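Local coordinates for HTH-type transcriptional repressor PhnF (Mycobacterium smegmatis, PDB 3F8M), which represses the phnDCE phosphate-uptake operon when the cell has phosphate available, as a DNA-binding transcription factor of the GntR family, at residues V18-L23 / R50-Q55; K79-L84 / T234-M239; E145-P150 / A220-R225; G175-R180 / Y214-V219. All coordinates share one frame; numbering follows the deposited sequence. Where two conformers were deposited one is given.

Contact 1 (V18-L23 / R50-Q55); sequences VVRAEL and RETVRQ
R20 and Q55 share one acceptor, OE2 of E59, which lies outside the two segments. E59 OE2 forms a salt bridge with R20 NH2 and takes a hydrogen bond from Q55 NE2. This brings the two side chains together. Q55 CG approaches the R20 guanidinium at its edge, near its plane, 3.4 Å from R20 NH2. A chi1 of 171° places that CG anti to the backbone N of Q55. The amide plane is turned 36° from the guanidinium. R20 NH1 is held by the carbonyl oxygen of H16. That nitrogen also passes T52 CG2 at 4.0 Å, where the two side chains cross at about a right angle. The other half of the contact is apolar. V19 puts its two methyls on different partners. CG1 meets T52 CG2 at 4.3 Å, and CG2 meets V53 CG2 at 4.2 Å. F46 covers V19 further, while I42 and A43 of helix 39-45 pack on V53. One turn on from V19, L23 rests on A56, L57 and L60 of helix 50-62. The axes of 18-23 and 50-55 come within 10.3 Å at an angle of 48°. V19, T52 and V53 are buried, while R20 and Q55 are partly exposed. The arrangement is that of a GntR-type winged helix-turn-helix domain: helix 15-29 packs on helix 50-62, most of which lies in the predicted DNA-binding motif, consistent with the recognition helix.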
loop_
_atom_site.group_PDB
_atom_site.type_symbol
_atom_site.label_atom_id
_atom_site.label_comp_id
_atom_site.label_asym_id
_atom_site.label_seq_id
_atom_site.Cartn_x
_atom_site.Cartn_y
_atom_site.Cartn_z
ATOM N N VAL A 18 -31.896 -14.689 -0.120
ATOM C CA VAL A 18 -32.325 -14.871 1.273
ATOM C C VAL A 18 -31.219 -15.460 2.164
ATOM O O VAL A 18 -31.034 -14.996 3.296
ATOM C CB VAL A 18 -33.656 -15.673 1.373
ATOM C CG1 VAL A 18 -33.971 -16.064 2.815
ATOM C CG2 VAL A 18 -34.808 -14.854 0.774
ATOM N N VAL A 19 -30.484 -16.458 1.663
ATOM C CA VAL A 19 -29.360 -17.019 2.426
ATOM C C VAL A 19 -28.303 -15.953 2.758
ATOM O O VAL A 19 -27.849 -15.879 3.903
ATOM C CB VAL A 19 -28.718 -18.284 1.770
ATOM C CG1 VAL A 19 -27.613 -17.918 0.763
ATOM C CG2 VAL A 19 -28.179 -19.232 2.873
ATOM N N ARG A 20 -27.941 -15.122 1.774
ATOM C CA ARG A 20 -27.019 -14.005 2.002
ATOM C C ARG A 20 -27.537 -13.015 3.055
ATOM O O ARG A 20 -26.754 -12.461 3.825
ATOM C CB ARG A 20 -26.688 -13.281 0.697
ATOM C CG ARG A 20 -25.508 -13.905 -0.064
ATOM C CD ARG A 20 -25.640 -13.760 -1.599
ATOM N NE ARG A 20 -24.625 -14.538 -2.328
ATOM C CZ ARG A 20 -24.834 -15.734 -2.882
ATOM N NH1 ARG A 20 -26.026 -16.322 -2.798
ATOM N NH2 ARG A 20 -23.849 -16.356 -3.515
ATOM N N ALA A 21 -28.850 -12.816 3.106
ATOM C CA ALA A 21 -29.452 -11.916 4.098
ATOM C C ALA A 21 -29.479 -12.570 5.478
ATOM O O ALA A 21 -29.333 -11.894 6.499
ATOM C CB ALA A 21 -30.872 -11.522 3.672
ATOM N N GLU A 22 -29.687 -13.884 5.496
ATOM C CA GLU A 22 -29.713 -14.636 6.745
ATOM C C GLU A 22 -28.305 -14.683 7.375
ATOM O O GLU A 22 -28.178 -14.661 8.602
ATOM C CB GLU A 22 -30.298 -16.042 6.538
ATOM C CG GLU A 22 -31.838 -16.086 6.436
ATOM C CD GLU A 22 -32.529 -16.198 7.801
ATOM O OE1 GLU A 22 -31.914 -15.828 8.830
ATOM O OE2 GLU A 22 -33.699 -16.665 7.844
ATOM N N LEU A 23 -27.260 -14.728 6.542
ATOM C CA LEU A 23 -25.886 -14.747 7.067
ATOM C C LEU A 23 -25.545 -13.382 7.670
ATOM O O LEU A 23 -24.881 -13.301 8.708
ATOM C CB LEU A 23 -24.848 -15.164 6.012
ATOM C CG LEU A 23 -24.939 -16.614 5.503
ATOM C CD1 LEU A 23 -24.111 -16.798 4.261
ATOM C CD2 LEU A 23 -24.544 -17.624 6.571
ATOM N N ARG A 50 -25.383 -26.683 -0.899
ATOM C CA ARG A 50 -24.137 -26.528 -0.130
ATOM C C ARG A 50 -23.157 -25.568 -0.814
ATOM O O ARG A 50 -22.461 -24.792 -0.136
ATOM C CB ARG A 50 -23.434 -27.869 0.036
ATOM C CG ARG A 50 -24.087 -28.824 0.968
ATOM C CD ARG A 50 -23.186 -30.036 1.106
ATOM N NE ARG A 50 -21.858 -29.672 1.629
ATOM C CZ ARG A 50 -20.820 -30.507 1.702
ATOM N NH1 ARG A 50 -20.940 -31.767 1.288
ATOM N NH2 ARG A 50 -19.658 -30.078 2.187
ATOM N N GLU A 51 -23.089 -25.630 -2.140
ATOM C CA GLU A 51 -22.192 -24.755 -2.916
ATOM C C GLU A 51 -22.671 -23.306 -2.860
ATOM O O GLU A 51 -21.876 -22.363 -3.018
ATOM C CB GLU A 51 -22.088 -25.193 -4.371
ATOM C CG GLU A 51 -21.431 -26.559 -4.618
ATOM C CD GLU A 51 -22.315 -27.775 -4.287
ATOM O OE1 GLU A 51 -23.535 -27.633 -4.032
ATOM O OE2 GLU A 51 -21.767 -28.902 -4.288
ATOM N N THR A 52 -23.968 -23.122 -2.633
ATOM C CA THR A 52 -24.514 -21.781 -2.487
ATOM C C THR A 52 -24.079 -21.134 -1.155
ATOM O O THR A 52 -23.754 -19.948 -1.118
ATOM C CB THR A 52 -26.028 -21.766 -2.649
ATOM O OG1 THR A 52 -26.351 -22.385 -3.914
ATOM C CG2 THR A 52 -26.533 -20.319 -2.645
ATOM N N VAL A 53 -24.099 -21.908 -0.078
ATOM C CA VAL A 53 -23.627 -21.417 1.229
ATOM C C VAL A 53 -22.122 -21.171 1.120
ATOM O O VAL A 53 -21.643 -20.102 1.499
ATOM C CB VAL A 53 -23.981 -22.374 2.401
ATOM C CG1 VAL A 53 -23.364 -21.890 3.720
ATOM C CG2 VAL A 53 -25.485 -22.494 2.555
ATOM N N ARG A 54 -21.390 -22.128 0.548
ATOM C CA ARG A 54 -19.926 -22.000 0.367
ATOM C C ARG A 54 -19.567 -20.672 -0.278
ATOM O O ARG A 54 -18.629 -19.979 0.135
ATOM C CB ARG A 54 -19.396 -23.127 -0.520
ATOM C CG ARG A 54 -17.867 -23.235 -0.655
ATOM C CD ARG A 54 -17.494 -24.463 -1.506
ATOM N NE ARG A 54 -18.325 -25.605 -1.109
ATOM C CZ ARG A 54 -18.331 -26.805 -1.686
ATOM N NH1 ARG A 54 -17.526 -27.065 -2.717
ATOM N NH2 ARG A 54 -19.149 -27.748 -1.219
ATOM N N GLN A 55 -20.287 -20.352 -1.347
ATOM C CA GLN A 55 -20.034 -19.142 -2.087
ATOM C C GLN A 55 -20.381 -17.889 -1.269
ATOM O O GLN A 55 -19.650 -16.903 -1.318
ATOM C CB GLN A 55 -20.853 -19.183 -3.385
ATOM C CG GLN A 55 -20.854 -17.862 -4.167
ATOM C CD GLN A 55 -19.472 -17.463 -4.624
ATOM O OE1 GLN A 55 -18.559 -18.307 -4.728
ATOM N NE2 GLN A 55 -19.296 -16.164 -4.907
#

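Contact 2 (K79-L84 / T234-M239); sequences KIRQPL and TFTAVM
R81, Q82 and P83 pair with T234, F235 and T236 in a parallel two-stranded sheet. Strand 80-83 here meets strand 233-240, the last strand of the chain. Four backbone bonds carry the pairing. T234 N gives to I80 O (2.8 Å), Q82 N to T234 O, T236 N to Q82 O and L84 N to T236 O. The T236 bond is the odd one, with its donor 47° out of the carbonyl plane of Q82. The Q82 amide runs beside the F235 ring, their planes only 6° apart and NE2 3.8 Å from CE1. NE2 also makes a weak hydrogen bond to Y228 OH. The apolar contacts belong to L84. It crosses the F235 side chain at about a right angle, CD2 to CD1 3.9 Å. Its CD1 lies 4.0 Å from A237 CB. F207 and Y228 meet the F235 ring edge-to-face. The polar side chains reach the second subunit. K79 NZ and T234 OG1 both bind OD1 of D186 of that subunit, which extends the sheet antiparallel along 235-239. R81 carries T236 CG2 over one guanidinium face, 3.7 Å from NH2. Water 1 joins R81 O (3.0 Å) to T236 OG1 (2.9 Å).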
loop_
_atom_site.group_PDB
_atom_site.type_symbol
_atom_site.label_atom_id
_atom_site.label_comp_id
_atom_site.label_asym_id
_atom_site.label_seq_id
_atom_site.Cartn_x
_atom_site.Cartn_y
_atom_site.Cartn_z
ATOM N N LYS A 79 -10.983 -5.400 8.442
ATOM C CA LYS A 79 -10.069 -4.272 8.174
ATOM C C LYS A 79 -10.855 -3.126 7.580
ATOM O O LYS A 79 -11.740 -3.343 6.733
ATOM C CB LYS A 79 -8.995 -4.705 7.176
ATOM C CG LYS A 79 -8.087 -5.796 7.695
ATOM C CD LYS A 79 -7.162 -6.216 6.592
ATOM C CE LYS A 79 -6.098 -7.166 7.085
ATOM N NZ LYS A 79 -5.249 -7.546 5.909
ATOM N N ILE A 80 -10.537 -1.899 8.009
ATOM C CA ILE A 80 -11.036 -0.715 7.311
ATOM C C ILE A 80 -10.428 -0.673 5.931
ATOM O O ILE A 80 -9.232 -0.855 5.802
ATOM C CB ILE A 80 -10.720 0.604 8.064
ATOM C CG1 ILE A 80 -11.528 0.670 9.352
ATOM C CG2 ILE A 80 -11.168 1.814 7.242
ATOM C CD1 ILE A 80 -10.820 1.410 10.457
ATOM N N ARG A 81 -11.265 -0.484 4.908
ATOM C CA ARG A 81 -10.810 -0.435 3.514
ATOM C C ARG A 81 -10.801 1.027 3.056
ATOM O O ARG A 81 -11.826 1.617 2.703
ATOM C CB ARG A 81 -11.711 -1.302 2.622
ATOM C CG ARG A 81 -11.597 -2.792 2.926
ATOM C CD ARG A 81 -12.675 -3.600 2.177
ATOM N NE ARG A 81 -12.612 -3.348 0.751
ATOM C CZ ARG A 81 -11.856 -4.040 -0.102
ATOM N NH1 ARG A 81 -11.100 -5.049 0.321
ATOM N NH2 ARG A 81 -11.850 -3.714 -1.387
ATOM N N GLN A 82 -9.636 1.627 3.122
ATOM C CA GLN A 82 -9.534 3.037 2.850
ATOM C C GLN A 82 -9.011 3.357 1.448
ATOM O O GLN A 82 -7.894 2.958 1.101
ATOM C CB GLN A 82 -8.607 3.619 3.896
ATOM C CG GLN A 82 -8.254 5.040 3.681
ATOM C CD GLN A 82 -8.058 5.737 4.990
ATOM O OE1 GLN A 82 -8.661 6.769 5.225
ATOM N NE2 GLN A 82 -7.212 5.171 5.861
ATOM N N PRO A 83 -9.802 4.107 0.657
ATOM C CA PRO A 83 -9.356 4.564 -0.661
ATOM C C PRO A 83 -8.124 5.452 -0.500
ATOM O O PRO A 83 -8.052 6.237 0.462
ATOM C CB PRO A 83 -10.542 5.389 -1.170
ATOM C CG PRO A 83 -11.711 4.994 -0.310
ATOM C CD PRO A 83 -11.126 4.649 1.007
ATOM N N LEU A 84 -7.135 5.304 -1.383
ATOM C CA LEU A 84 -6.029 6.258 -1.410
ATOM C C LEU A 84 -6.560 7.526 -2.070
ATOM O O LEU A 84 -7.276 7.483 -3.064
ATOM C CB LEU A 84 -4.786 5.700 -2.117
ATOM C CG LEU A 84 -3.903 4.726 -1.327
ATOM C CD1 LEU A 84 -2.937 4.051 -2.284
ATOM C CD2 LEU A 84 -3.148 5.411 -0.180
ATOM N N THR A 234 -6.697 -1.947 5.111
ATOM C CA THR A 234 -6.447 -2.243 3.701
ATOM C C THR A 234 -6.547 -0.962 2.927
ATOM O O THR A 234 -7.463 -0.191 3.161
ATOM C CB THR A 234 -7.499 -3.223 3.137
ATOM O OG1 THR A 234 -7.409 -4.444 3.856
ATOM C CG2 THR A 234 -7.263 -3.486 1.700
ATOM N N PHE A 235 -5.631 -0.729 1.990
ATOM C CA PHE A 235 -5.777 0.383 1.068
ATOM C C PHE A 235 -6.232 -0.074 -0.293
ATOM O O PHE A 235 -5.814 -1.122 -0.758
ATOM C CB PHE A 235 -4.468 1.148 0.957
ATOM C CG PHE A 235 -4.126 1.899 2.197
ATOM C CD1 PHE A 235 -4.808 3.074 2.514
ATOM C CD2 PHE A 235 -3.177 1.422 3.061
ATOM C CE1 PHE A 235 -4.519 3.756 3.660
ATOM C CE2 PHE A 235 -2.893 2.098 4.225
ATOM C CZ PHE A 235 -3.559 3.270 4.518
ATOM N N THR A 236 -7.104 0.712 -0.910
ATOM C CA THR A 236 -7.612 0.450 -2.244
ATOM C C THR A 236 -7.313 1.658 -3.120
ATOM O O THR A 236 -7.299 2.803 -2.652
ATOM C CB THR A 236 -9.132 0.208 -2.278
ATOM O OG1 THR A 236 -9.810 1.447 -2.060
ATOM C CG2 THR A 236 -9.577 -0.817 -1.216
ATOM N N ALA A 237 -7.062 1.400 -4.394
ATOM C CA ALA A 237 -6.681 2.460 -5.304
ATOM C C ALA A 237 -7.241 2.112 -6.653
ATOM O O ALA A 237 -6.967 1.033 -7.204
ATOM C CB ALA A 237 -5.164 2.628 -5.334
ATOM N N VAL A 238 -8.081 3.002 -7.158
ATOM C CA VAL A 238 -8.650 2.839 -8.478
ATOM C C VAL A 238 -7.962 3.843 -9.378
ATOM O O VAL A 238 -7.969 5.037 -9.058
ATOM C CB VAL A 238 -10.168 3.062 -8.465
ATOM C CG1 VAL A 238 -10.768 2.789 -9.829
ATOM C CG2 VAL A 238 -10.810 2.176 -7.439
ATOM N N MET A 239 -7.346 3.372 -10.467
ATOM C CA MET A 239 -6.648 4.242 -11.431
ATOM C C MET A 239 -7.290 4.132 -12.799
ATOM O O MET A 239 -7.728 3.049 -13.204
ATOM C CB MET A 239 -5.143 3.912 -11.544
ATOM C CG MET A 239 -4.412 3.616 -10.222
ATOM S SD MET A 239 -3.518 5.002 -9.505
ATOM C CE MET A 239 -4.824 5.994 -8.757
HETATM O O HOH W 1 -12.049 1.156 -0.270
#

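Contact 3 (E145-P150 / A220-R225); sequences ETTKLP and AIEQRR
R224 and E145 hold their flat groups 15° apart in the E145 conformer given; a second was deposited. E145 OE2 stands well out of the guanidinium plane, 4.2 Å from R224 NH1, and no N-H points at it. The direct attraction is between charges, with water 2 donating to OE2 and taking a weak bond from NH1. E145 OE1 has a salt bridge to R133. Water 3 lies in plane at the edge of the R225 guanidinium. It takes a bond from NH1 and donates to T146 OG1 (2.7 Å). E132 also bonds that hydroxyl, and E194 pairs with R225. T146 with R225 and K148 with Q223 are hydrogen-bonded antiparallel pairs, with the non-hydrogen-bonded pair T147-R224 between them. There T147 OG1 touches R224 CG at 3.4 Å. Chi1 of -60° sets OG1 beside the backbone N and leaves CG2 anti to that N, facing E222 OE1 at 3.5 Å. Water 5 links E222 OE1 (2.6 Å) to T147 OG1 (2.8 Å), while E222 OE2 bonds S213. These are neighbouring strands of the six-stranded UTRA sheet. Waters 2 and 5, R133 and S213 serve the polar E145, T147 and E222. R133, and less certainly R224 in this conformer, may favour the charged form of E145.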
loop_
_atom_site.group_PDB
_atom_site.type_symbol
_atom_site.label_atom_id
_atom_site.label_comp_id
_atom_site.label_asym_id
_atom_site.label_seq_id
_atom_site.Cartn_x
_atom_site.Cartn_y
_atom_site.Cartn_z
ATOM N N GLU A 145 -1.192 8.966 13.388
ATOM C CA GLU A 145 -1.161 9.971 12.329
ATOM C C GLU A 145 -0.435 11.191 12.876
ATOM O O GLU A 145 -0.876 11.726 13.894
ATOM C CB GLU A 145 -2.604 10.375 12.062
ATOM C CG GLU A 145 -2.805 11.362 10.930
ATOM C CD GLU A 145 -4.196 11.908 10.910
ATOM O OE1 GLU A 145 -4.600 12.588 11.932
ATOM O OE2 GLU A 145 -4.877 11.644 9.867
ATOM N N THR A 146 0.650 11.586 12.220
ATOM C CA THR A 146 1.466 12.726 12.684
ATOM C C THR A 146 1.466 13.710 11.541
ATOM O O THR A 146 2.026 13.418 10.469
ATOM C CB THR A 146 2.874 12.226 13.003
ATOM O OG1 THR A 146 2.791 11.114 13.931
ATOM C CG2 THR A 146 3.765 13.394 13.594
ATOM N N THR A 147 0.805 14.853 11.732
ATOM C CA THR A 147 0.649 15.797 10.641
ATOM C C THR A 147 1.475 17.026 11.016
ATOM O O THR A 147 1.301 17.540 12.100
ATOM C CB THR A 147 -0.801 16.221 10.452
ATOM O OG1 THR A 147 -1.605 15.053 10.152
ATOM C CG2 THR A 147 -0.957 17.228 9.266
ATOM N N LYS A 148 2.400 17.407 10.148
ATOM C CA LYS A 148 3.203 18.643 10.346
ATOM C C LYS A 148 2.639 19.702 9.421
ATOM O O LYS A 148 2.547 19.497 8.228
ATOM C CB LYS A 148 4.666 18.397 10.007
ATOM C CG LYS A 148 5.311 17.525 11.057
ATOM C CD LYS A 148 6.692 17.121 10.646
ATOM C CE LYS A 148 7.218 16.101 11.667
ATOM N NZ LYS A 148 8.669 15.837 11.412
ATOM N N LEU A 149 2.294 20.855 9.975
ATOM C CA LEU A 149 1.636 21.899 9.218
ATOM C C LEU A 149 2.509 23.153 9.308
ATOM O O LEU A 149 3.078 23.407 10.360
ATOM C CB LEU A 149 0.292 22.239 9.884
ATOM C CG LEU A 149 -0.767 21.121 9.997
ATOM C CD1 LEU A 149 -1.899 21.501 10.955
ATOM C CD2 LEU A 149 -1.300 20.886 8.550
ATOM N N PRO A 150 2.592 23.922 8.211
ATOM C CA PRO A 150 3.208 25.259 8.317
ATOM C C PRO A 150 2.284 26.152 9.169
ATOM O O PRO A 150 1.159 26.435 8.747
ATOM C CB PRO A 150 3.301 25.717 6.847
ATOM C CG PRO A 150 2.164 24.975 6.125
ATOM C CD PRO A 150 2.161 23.604 6.845
ATOM N N ALA A 220 2.131 23.840 -0.447
ATOM C CA ALA A 220 2.014 22.684 0.458
ATOM C C ALA A 220 1.046 22.987 1.611
ATOM O O ALA A 220 1.074 24.050 2.198
ATOM C CB ALA A 220 3.364 22.246 0.981
ATOM N N ILE A 221 0.186 22.021 1.896
ATOM C CA ILE A 221 -0.810 22.117 2.974
ATOM C C ILE A 221 -0.244 21.459 4.258
ATOM O O ILE A 221 -0.430 21.977 5.365
ATOM C CB ILE A 221 -2.127 21.416 2.501
ATOM C CG1 ILE A 221 -2.783 22.192 1.339
ATOM C CG2 ILE A 221 -3.159 21.165 3.641
ATOM C CD1 ILE A 221 -3.941 21.364 0.631
ATOM N N GLU A 222 0.413 20.305 4.091
ATOM C CA GLU A 222 0.782 19.412 5.212
ATOM C C GLU A 222 1.821 18.422 4.721
ATOM O O GLU A 222 1.962 18.184 3.503
ATOM C CB GLU A 222 -0.429 18.573 5.698
ATOM C CG GLU A 222 -0.963 17.676 4.552
ATOM C CD GLU A 222 -1.967 16.614 4.929
ATOM O OE1 GLU A 222 -2.227 16.369 6.139
ATOM O OE2 GLU A 222 -2.462 15.991 3.968
ATOM N N GLN A 223 2.573 17.888 5.668
ATOM C CA GLN A 223 3.286 16.628 5.438
ATOM C C GLN A 223 2.740 15.703 6.508
ATOM O O GLN A 223 2.802 16.028 7.713
ATOM C CB GLN A 223 4.810 16.827 5.602
ATOM C CG GLN A 223 5.624 15.600 5.100
ATOM C CD GLN A 223 5.575 14.396 6.028
ATOM O OE1 GLN A 223 5.665 14.535 7.253
ATOM N NE2 GLN A 223 5.466 13.185 5.439
ATOM N N ARG A 224 2.241 14.525 6.105
ATOM C CA ARG A 224 1.569 13.657 7.060
ATOM C C ARG A 224 2.235 12.266 6.991
ATOM O O ARG A 224 2.396 11.687 5.877
ATOM C CB ARG A 224 0.050 13.611 6.727
ATOM C CG ARG A 224 -0.863 12.737 7.731
ATOM C CD ARG A 224 -2.326 12.694 7.245
ATOM N NE ARG A 224 -2.443 11.772 6.112
ATOM C CZ ARG A 224 -3.552 11.490 5.420
ATOM N NH1 ARG A 224 -4.727 12.067 5.675
ATOM N NH2 ARG A 224 -3.478 10.615 4.433
ATOM N N ARG A 225 2.585 11.746 8.167
ATOM C CA ARG A 225 3.065 10.372 8.340
ATOM C C ARG A 225 1.950 9.580 9.028
ATOM O O ARG A 225 1.451 9.986 10.092
ATOM C CB ARG A 225 4.312 10.400 9.215
ATOM C CG ARG A 225 4.970 9.021 9.467
ATOM C CD ARG A 225 5.981 9.176 10.586
ATOM N NE ARG A 225 6.769 7.979 10.832
ATOM C CZ ARG A 225 6.525 7.037 11.745
ATOM N NH1 ARG A 225 5.457 7.069 12.534
ATOM N NH2 ARG A 225 7.384 6.012 11.838
HETATM O O HOH W 2 -5.533 13.663 8.518
HETATM O O HOH W 3 3.016 8.703 12.637
HETATM O O HOH W 4 4.782 14.197 9.854
HETATM O O HOH W 5 -3.509 15.380 8.166
HETATM O O HOH W 6 8.515 15.070 8.127
#

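Contact 4 (G175-R180 / Y214-V219); sequences GIAFTR and YDQDDV
R180 and Y214 pair in an antiparallel bridge that carries a classic beta bulge: the N atoms of T179 and R180 both donate to Y214 O. The R180 side chain then runs over Y214. Its CB lies 4.2 Å from Y214 CB. The bend at chi3 (65°) places NE, which gives a long bond to D218 OD1 (3.3 Å). CZ sits 4.0 Å from the centre of the Y214 ring, in a cation-pi stack with planes 11° apart. NH1 passes Y214 CE2 at 3.9 Å. At the tip, NH2 stands above the ring centre and binds D218 OD1 at 2.9 Å. Two nitrogens thus grip one carboxylate oxygen, which lies in the guanidinium plane. Both the ring and D218 fix the group's rotation. R180 also pairs with a strand of the second subunit. D218 N to D215 O closes a type I turn. D215 OD1 accepts from D217 N, an Asx turn, and also from V219 N. The Q216 amide spans G175 and A177: OE1 accepts from A177 N at 2.8 Å, and NE2 donates to G175 O.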
loop_
_atom_site.group_PDB
_atom_site.type_symbol
_atom_site.label_atom_id
_atom_site.label_comp_id
_atom_site.label_asym_id
_atom_site.label_seq_id
_atom_site.Cartn_x
_atom_site.Cartn_y
_atom_site.Cartn_z
ATOM N N GLY A 175 -10.874 27.658 3.101
ATOM C CA GLY A 175 -10.731 28.052 1.685
ATOM C C GLY A 175 -9.540 27.427 0.982
ATOM O O GLY A 175 -9.053 27.941 -0.032
ATOM N N ILE A 176 -9.047 26.321 1.529
ATOM C CA ILE A 176 -7.838 25.663 1.006
ATOM C C ILE A 176 -8.275 24.331 0.443
ATOM O O ILE A 176 -8.804 23.479 1.170
ATOM C CB ILE A 176 -6.767 25.490 2.121
ATOM C CG1 ILE A 176 -6.366 26.861 2.679
ATOM C CG2 ILE A 176 -5.546 24.672 1.623
ATOM C CD1 ILE A 176 -5.571 26.813 4.003
ATOM N N ALA A 177 -8.072 24.144 -0.849
ATOM C CA ALA A 177 -8.596 22.947 -1.513
ATOM C C ALA A 177 -7.478 21.927 -1.664
ATOM O O ALA A 177 -6.346 22.306 -1.982
ATOM C CB ALA A 177 -9.147 23.287 -2.879
ATOM N N PHE A 178 -7.812 20.653 -1.466
ATOM C CA PHE A 178 -6.836 19.575 -1.623
ATOM C C PHE A 178 -6.845 19.232 -3.085
ATOM O O PHE A 178 -7.795 18.626 -3.569
ATOM C CB PHE A 178 -7.181 18.361 -0.735
ATOM C CG PHE A 178 -6.840 18.569 0.727
ATOM C CD1 PHE A 178 -5.650 18.069 1.263
ATOM C CD2 PHE A 178 -7.712 19.258 1.572
ATOM C CE1 PHE A 178 -5.325 18.279 2.617
ATOM C CE2 PHE A 178 -7.411 19.459 2.930
ATOM C CZ PHE A 178 -6.202 18.966 3.459
ATOM N N THR A 179 -5.793 19.665 -3.775
ATOM C CA THR A 179 -5.724 19.616 -5.235
ATOM C C THR A 179 -4.797 18.486 -5.707
ATOM O O THR A 179 -5.125 17.756 -6.639
ATOM C CB THR A 179 -5.313 20.995 -5.790
ATOM O OG1 THR A 179 -6.187 21.996 -5.233
ATOM C CG2 THR A 179 -5.376 21.046 -7.337
ATOM N N ARG A 180 -3.678 18.295 -5.016
ATOM C CA ARG A 180 -2.737 17.219 -5.363
ATOM C C ARG A 180 -2.169 16.583 -4.082
ATOM O O ARG A 180 -1.749 17.324 -3.170
ATOM C CB ARG A 180 -1.611 17.798 -6.238
ATOM C CG ARG A 180 -0.574 16.815 -6.759
ATOM C CD ARG A 180 0.242 17.510 -7.852
ATOM N NE ARG A 180 1.020 18.629 -7.338
ATOM C CZ ARG A 180 2.239 18.492 -6.859
ATOM N NH1 ARG A 180 2.774 17.289 -6.849
ATOM N NH2 ARG A 180 2.922 19.540 -6.412
ATOM N N TYR A 214 -1.017 19.381 -1.528
ATOM C CA TYR A 214 -0.867 20.652 -2.186
ATOM C C TYR A 214 -2.242 21.231 -2.549
ATOM O O TYR A 214 -3.175 20.501 -2.923
ATOM C CB TYR A 214 -0.042 20.484 -3.474
ATOM C CG TYR A 214 1.355 19.932 -3.240
ATOM C CD1 TYR A 214 2.408 20.785 -2.964
ATOM C CD2 TYR A 214 1.588 18.563 -3.293
ATOM C CE1 TYR A 214 3.690 20.276 -2.733
ATOM C CE2 TYR A 214 2.845 18.040 -3.071
ATOM C CZ TYR A 214 3.881 18.896 -2.804
ATOM O OH TYR A 214 5.110 18.372 -2.602
ATOM N N ASP A 215 -2.336 22.544 -2.424
ATOM C CA ASP A 215 -3.594 23.268 -2.592
ATOM C C ASP A 215 -3.767 23.763 -4.032
ATOM O O ASP A 215 -2.987 23.402 -4.923
ATOM C CB ASP A 215 -3.742 24.420 -1.570
ATOM C CG ASP A 215 -2.788 25.578 -1.818
ATOM O OD1 ASP A 215 -2.250 25.699 -2.941
ATOM O OD2 ASP A 215 -2.575 26.392 -0.893
ATOM N N GLN A 216 -4.776 24.604 -4.231
ATOM C CA GLN A 216 -5.144 25.101 -5.570
ATOM C C GLN A 216 -4.043 25.970 -6.213
ATOM O O GLN A 216 -4.012 26.123 -7.446
ATOM C CB GLN A 216 -6.499 25.830 -5.525
ATOM C CG GLN A 216 -6.533 27.086 -4.643
ATOM C CD GLN A 216 -7.058 26.808 -3.228
ATOM O OE1 GLN A 216 -6.656 25.839 -2.587
ATOM N NE2 GLN A 216 -7.952 27.674 -2.737
ATOM N N ASP A 217 -3.160 26.535 -5.392
ATOM C CA ASP A 217 -2.003 27.270 -5.890
ATOM C C ASP A 217 -0.722 26.440 -5.914
ATOM O O ASP A 217 0.367 27.000 -6.087
ATOM C CB ASP A 217 -1.765 28.505 -5.036
ATOM C CG ASP A 217 -2.912 29.479 -5.106
ATOM O OD1 ASP A 217 -3.481 29.625 -6.208
ATOM O OD2 ASP A 217 -3.262 30.073 -4.060
ATOM N N ASP A 218 -0.854 25.134 -5.690
ATOM C CA ASP A 218 0.287 24.241 -5.538
ATOM C C ASP A 218 1.191 24.627 -4.360
ATOM O O ASP A 218 2.412 24.464 -4.427
ATOM C CB ASP A 218 1.098 24.220 -6.840
ATOM C CG ASP A 218 1.760 22.902 -7.077
ATOM O OD1 ASP A 218 1.146 21.838 -6.769
ATOM O OD2 ASP A 218 2.904 22.945 -7.572
ATOM N N VAL A 219 0.598 25.170 -3.293
ATOM C CA VAL A 219 1.333 25.479 -2.077
ATOM C C VAL A 219 1.073 24.318 -1.111
ATOM O O VAL A 219 -0.062 23.858 -1.012
ATOM C CB VAL A 219 0.880 26.802 -1.459
ATOM C CG1 VAL A 219 1.713 27.154 -0.243
ATOM C CG2 VAL A 219 0.951 27.952 -2.507
#

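Contact 1 lies in the winged helix-turn-helix domain, and contacts 3 and 4 in the UTRA domain. Their centres are about 46 and 47 Å from that of contact 1, on the other side of the chain's centre. Contact 2 lies between, where strand 80-83 meets strand 233-240; its centre is about 27 Å from that of contact 1. Contacts 3 and 4 have centres about 14 Å apart and touch: I221 packs on I176, A177, Y214 and D215. Along the chain, contact 1 closes first, then contact 2 encloses contact 3, which encloses contact 4. Strands at contacts 2 and 4 continue antiparallel into strands of the second subunit, while contact 1 meets it by packing of Q55.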